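Shikimate 5-dehydrogenase AroE (5-dehydroshikimate reductase) (Mycobacterium tuberculosis, PDB 4P4L) probably catalyses the NADP-dependent interconversion of 3-dehydroshikimate and shikimate, the fourth of seven steps from erythrose 4-phosphate and phosphoenolpyruvate to chorismate. Local coordinates at residues A110-A115 / L237-H242; H119-G124 / A183-L188. One frame throughout, in Å; residues are numbered along the deposited sequence.

Interaction 1: A110-A115 / L237-H242; sequences AGALGA and LQMLLH. With SKM ((3R,4S,5R)-3,4,5-trihydroxycyclohex-1-ene-1-carboxylic acid), chain D.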
loop_
_atom_site.group_PDB
_atom_site.type_symbol
_atom_site.label_atom_id
_atom_site.label_comp_id
_atom_site.label_asym_id
_atom_site.label_seq_id
_atom_site.Cartn_x
_atom_site.Cartn_y
_atom_site.Cartn_z
ATOM N N ALA A 110 5.719 4.400 3.766
ATOM C CA ALA A 110 6.783 5.290 4.236
ATOM C C ALA A 110 6.320 6.747 4.182
ATOM O O ALA A 110 6.572 7.522 5.105
ATOM C CB ALA A 110 8.054 5.098 3.409
ATOM N N GLY A 111 5.646 7.112 3.096
ATOM C CA GLY A 111 5.158 8.463 2.920
ATOM C C GLY A 111 3.992 8.783 3.840
ATOM O O GLY A 111 3.893 9.903 4.337
ATOM N N ALA A 112 3.095 7.823 4.071
ATOM C CA ALA A 112 1.945 8.108 4.927
ATOM C C ALA A 112 2.427 8.400 6.332
ATOM O O ALA A 112 1.925 9.311 6.989
ATOM C CB ALA A 112 0.943 6.957 4.935
ATOM N N LEU A 113 3.394 7.621 6.800
ATOM C CA LEU A 113 3.883 7.791 8.163
ATOM C C LEU A 113 4.723 9.052 8.279
ATOM O O LEU A 113 4.740 9.692 9.335
ATOM C CB LEU A 113 4.689 6.576 8.607
ATOM C CG LEU A 113 3.878 5.325 8.938
ATOM C CD1 LEU A 113 4.774 4.099 8.876
ATOM C CD2 LEU A 113 3.223 5.449 10.322
ATOM N N GLY A 114 5.414 9.409 7.195
ATOM C CA GLY A 114 6.190 10.640 7.149
ATOM C C GLY A 114 7.518 10.483 7.856
ATOM O O GLY A 114 8.574 10.746 7.283
ATOM N N ALA A 115 7.458 10.063 9.114
ATOM C CA ALA A 115 8.642 9.689 9.872
ATOM C C ALA A 115 8.271 8.530 10.791
ATOM O O ALA A 115 7.167 8.490 11.329
ATOM C CB ALA A 115 9.157 10.880 10.690
ATOM N N LEU A 237 -6.389 6.160 3.175
ATOM C CA LEU A 237 -6.432 7.229 2.163
ATOM C C LEU A 237 -5.057 7.883 2.043
ATOM O O LEU A 237 -4.582 8.133 0.935
ATOM C CB LEU A 237 -7.490 8.283 2.513
ATOM C CG LEU A 237 -8.926 8.016 2.094
ATOM C CD1 LEU A 237 -9.832 9.134 2.607
ATOM C CD2 LEU A 237 -9.002 7.918 0.592
ATOM N N GLN A 238 -4.424 8.165 3.183
ATOM C CA GLN A 238 -3.063 8.703 3.188
ATOM C C GLN A 238 -2.071 7.756 2.506
ATOM O O GLN A 238 -1.192 8.193 1.758
ATOM C CB GLN A 238 -2.621 9.023 4.615
ATOM C CG GLN A 238 -3.164 10.343 5.119
ATOM C CD GLN A 238 -2.457 11.521 4.467
ATOM O OE1 GLN A 238 -1.326 11.391 3.988
ATOM N NE2 GLN A 238 -3.117 12.677 4.443
ATOM N N MET A 239 -2.220 6.463 2.756
ATOM C CA MET A 239 -1.478 5.459 1.985
ATOM C C MET A 239 -1.755 5.525 0.488
ATOM O O MET A 239 -0.821 5.467 -0.328
ATOM C CB MET A 239 -1.824 4.058 2.468
ATOM C CG MET A 239 -1.088 3.680 3.703
ATOM S SD MET A 239 -1.434 1.982 4.185
ATOM C CE MET A 239 -0.928 1.081 2.736
ATOM N N LEU A 240 -3.034 5.628 0.122
ATOM C CA LEU A 240 -3.394 5.731 -1.278
ATOM C C LEU A 240 -2.748 6.961 -1.895
ATOM O O LEU A 240 -2.271 6.916 -3.038
ATOM C CB LEU A 240 -4.915 5.789 -1.446
ATOM C CG LEU A 240 -5.404 5.655 -2.884
ATOM C CD1 LEU A 240 -5.342 4.191 -3.338
ATOM C CD2 LEU A 240 -6.824 6.217 -3.036
ATOM N N LEU A 241 -2.727 8.058 -1.146
ATOM C CA LEU A 241 -2.185 9.314 -1.668
ATOM C C LEU A 241 -0.710 9.121 -1.993
ATOM O O LEU A 241 -0.239 9.427 -3.083
ATOM C CB LEU A 241 -2.356 10.455 -0.641
ATOM C CG LEU A 241 -1.639 11.758 -0.995
ATOM C CD1 LEU A 241 -2.298 12.350 -2.230
ATOM C CD2 LEU A 241 -1.601 12.787 0.151
ATOM N N HIS A 242 0.020 8.579 -1.039
ATOM C CA HIS A 242 1.454 8.491 -1.201
ATOM C C HIS A 242 1.931 7.437 -2.196
ATOM O O HIS A 242 2.960 7.641 -2.832
ATOM C CB HIS A 242 2.115 8.320 0.155
ATOM C CG HIS A 242 2.215 9.598 0.923
ATOM N ND1 HIS A 242 1.196 10.065 1.726
ATOM C CD2 HIS A 242 3.201 10.521 0.986
ATOM C CE1 HIS A 242 1.558 11.213 2.268
ATOM N NE2 HIS A 242 2.769 11.517 1.828
HETATM O O12 SKM D . -1.606 -0.199 -4.631
HETATM C C8 SKM D . -2.789 0.608 -4.690
HETATM C C6 SKM D . -3.795 -0.004 -3.751
HETATM O O7 SKM D . -3.832 -1.405 -3.926
HETATM C C5 SKM D . -5.104 0.507 -4.074
HETATM C C4 SKM D . -5.437 1.226 -5.144
HETATM C C1 SKM D . -6.877 1.660 -5.302
HETATM O O2 SKM D . -7.228 2.265 -6.351
HETATM O O3 SKM D . -7.706 1.399 -4.384
HETATM C C10 SKM D . -4.434 1.627 -6.260
HETATM C C9 SKM D . -3.225 0.659 -6.123
HETATM O O11 SKM D . -2.241 1.217 -6.936
#
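Q238 O takes two N-H groups from H242, one backbone and one side chain; the ring of H242 lies against G111 and A112 of the neighbouring helix. The backbone N of H242 makes the ordinary i to i+4 helix bond, and ND1 adds a second, 3.0 Å from Q238 O and fairly straight at 161°; the two donors arrive from opposite faces of the carbonyl plane. This is helix-on-helix packing in a shikimate dehydrogenase: helix 105-113 meets the start of helix 236-252, whose other side faces bound shikimate. CG of H242 stands beside its own backbone N (chi1 -78°), which lets the ring bend back to Q238 O while one of its faces turns to the other helix. Q238 O lies exactly in the ring plane, so the bond helps fix the ring's rotation. Over that face sit the peptide atoms G111 O and A112 N, with CD2 of H242 3.4 Å from G111 CA; the close approach depends on the bare CA of G111. NE2 lies 3.2 Å from G111 O, but the angle is too poor for a hydrogen bond. F245 meets the H242 ring edge-to-face. One turn earlier on helix 236-252, the backbone between Q238 and M239 carries A112 CB, 3.9 Å from M239 N. Shikimate, hydrogen-bonded by Q243, is touched from this segment by L240, whose CD1 comes 3.5 Å from ring atom C4.

Interaction 2: H119-G124 / A183-L188; sequences HALVLG and AAAEVL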
loop_
_atom_site.group_PDB
_atom_site.type_symbol
_atom_site.label_atom_id
_atom_site.label_comp_id
_atom_site.label_asym_id
_atom_site.label_seq_id
_atom_site.Cartn_x
_atom_site.Cartn_y
_atom_site.Cartn_z
ATOM N N HIS A 119 10.658 1.116 16.919
ATOM C CA HIS A 119 9.906 -0.140 17.037
ATOM C C HIS A 119 8.541 -0.114 16.352
ATOM O O HIS A 119 7.746 0.801 16.567
ATOM C CB HIS A 119 9.678 -0.505 18.503
ATOM C CG HIS A 119 10.918 -0.902 19.241
ATOM N ND1 HIS A 119 10.923 -1.124 20.601
ATOM C CD2 HIS A 119 12.185 -1.118 18.818
ATOM C CE1 HIS A 119 12.145 -1.453 20.985
ATOM N NE2 HIS A 119 12.929 -1.461 19.921
ATOM N N ALA A 120 8.260 -1.148 15.568
ATOM C CA ALA A 120 6.992 -1.238 14.844
ATOM C C ALA A 120 6.300 -2.595 14.996
ATOM O O ALA A 120 6.931 -3.611 15.303
ATOM C CB ALA A 120 7.194 -0.906 13.371
ATOM N N LEU A 121 4.991 -2.592 14.770
ATOM C CA LEU A 121 4.172 -3.793 14.808
ATOM C C LEU A 121 3.444 -3.862 13.468
ATOM O O LEU A 121 2.879 -2.863 13.022
ATOM C CB LEU A 121 3.130 -3.655 15.923
ATOM C CG LEU A 121 2.887 -4.812 16.877
ATOM C CD1 LEU A 121 3.805 -4.661 18.056
ATOM C CD2 LEU A 121 1.454 -4.838 17.341
ATOM N N VAL A 122 3.444 -5.022 12.821
ATOM C CA VAL A 122 2.692 -5.165 11.571
ATOM C C VAL A 122 1.619 -6.242 11.752
ATOM O O VAL A 122 1.938 -7.369 12.117
ATOM C CB VAL A 122 3.626 -5.518 10.380
ATOM C CG1 VAL A 122 2.813 -5.823 9.130
ATOM C CG2 VAL A 122 4.605 -4.372 10.114
ATOM N N LEU A 123 0.352 -5.889 11.530
ATOM C CA LEU A 123 -0.735 -6.872 11.628
ATOM C C LEU A 123 -1.050 -7.411 10.249
ATOM O O LEU A 123 -1.357 -6.639 9.339
ATOM C CB LEU A 123 -2.015 -6.244 12.167
ATOM C CG LEU A 123 -2.023 -5.602 13.539
ATOM C CD1 LEU A 123 -3.439 -5.208 13.875
ATOM C CD2 LEU A 123 -1.468 -6.551 14.578
ATOM N N GLY A 124 -0.989 -8.730 10.099
ATOM C CA GLY A 124 -1.254 -9.349 8.816
ATOM C C GLY A 124 0.015 -9.868 8.176
ATOM O O GLY A 124 1.091 -9.311 8.401
ATOM N N ALA A 183 3.483 -2.659 23.880
ATOM C CA ALA A 183 4.224 -1.809 24.811
ATOM C C ALA A 183 5.541 -1.294 24.222
ATOM O O ALA A 183 5.888 -0.125 24.390
ATOM C CB ALA A 183 4.475 -2.545 26.111
ATOM N N ALA A 184 6.266 -2.162 23.526
ATOM C CA ALA A 184 7.573 -1.798 22.984
ATOM C C ALA A 184 7.505 -0.996 21.678
ATOM O O ALA A 184 8.503 -0.407 21.266
ATOM C CB ALA A 184 8.429 -3.041 22.795
ATOM N N ALA A 185 6.334 -0.967 21.042
ATOM C CA ALA A 185 6.201 -0.404 19.699
ATOM C C ALA A 185 5.751 1.058 19.671
ATOM O O ALA A 185 4.866 1.457 20.432
ATOM C CB ALA A 185 5.254 -1.259 18.855
ATOM N N GLU A 186 6.352 1.838 18.768
ATOM C CA GLU A 186 5.932 3.217 18.501
ATOM C C GLU A 186 4.854 3.311 17.424
ATOM O O GLU A 186 4.031 4.239 17.440
ATOM C CB GLU A 186 7.114 4.063 18.024
ATOM C CG GLU A 186 8.011 4.585 19.108
ATOM C CD GLU A 186 9.224 3.717 19.309
ATOM O OE1 GLU A 186 9.890 3.358 18.309
ATOM O OE2 GLU A 186 9.505 3.393 20.475
ATOM N N VAL A 187 4.887 2.369 16.477
ATOM C CA VAL A 187 4.079 2.424 15.257
ATOM C C VAL A 187 3.336 1.103 14.971
ATOM O O VAL A 187 3.920 0.021 15.034
ATOM C CB VAL A 187 4.969 2.730 14.028
ATOM C CG1 VAL A 187 4.137 2.734 12.749
ATOM C CG2 VAL A 187 5.687 4.049 14.193
ATOM N N LEU A 188 2.051 1.194 14.648
ATOM C CA LEU A 188 1.289 0.018 14.258
ATOM C C LEU A 188 0.782 0.199 12.832
ATOM O O LEU A 188 0.102 1.188 12.524
ATOM C CB LEU A 188 0.112 -0.221 15.216
ATOM C CG LEU A 188 -1.007 -1.175 14.777
ATOM C CD1 LEU A 188 -0.477 -2.582 14.619
ATOM C CD2 LEU A 188 -2.127 -1.154 15.779
#
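The imidazole of H119 meets A184 with its edge: A184 O is close to the ring plane, 2.6 Å from ND1, though the N-H comes to that oxygen from above its carbonyl plane. This edge contact sits where strands 119-123 and 187-190 start side by side in the parallel sheet of the Rossmann-type domain, probably the NADP-binding half. With CG of H119 beside its backbone N (chi1 -69°), ND1 swings over to A184 O. The carboxylate of E186 receives the backbone N of H119 on the syn side of OE1, 2.7 Å away and almost straight at 177°, but 33° out of the carboxylate plane. H119 O accepts from both E186 N and V187 N. Parallel pairing then continues through L121 N to V187 O at 2.8 Å. A120 and V187 share one face of the sheet, with helix 129-138 packing on A120; L121 and L188 share the other, where helix 178-184 reaches L121. On this second face, L121 CD1 touches A185 CB, and CD1 of L188 lies 4.0 Å from L121 CB and 3.6 Å from L123 CG.

Interaction 2 is a buried contact within the parallel sheet, its centre about 17 Å from the centre of the chain, whereas interaction 1 is partly buried, its centre about 9 Å from the same point, and adjoins the shikimate site. Helix 105-113 is followed, after a short loop, by strand 119-123, so neighbouring elements of the chain serve both contacts, and 119-124 with 183-188 is nested inside the loop closed by 110-115 with 237-242. Their chemistry differs: two helices meet by packing alone, with no hydrogen bond between the segments, while two strands exchange backbone bonds, backed by polar side chains at their start. The contacts also touch, L113 CD2 lying 3.8 Å from V187 CG1.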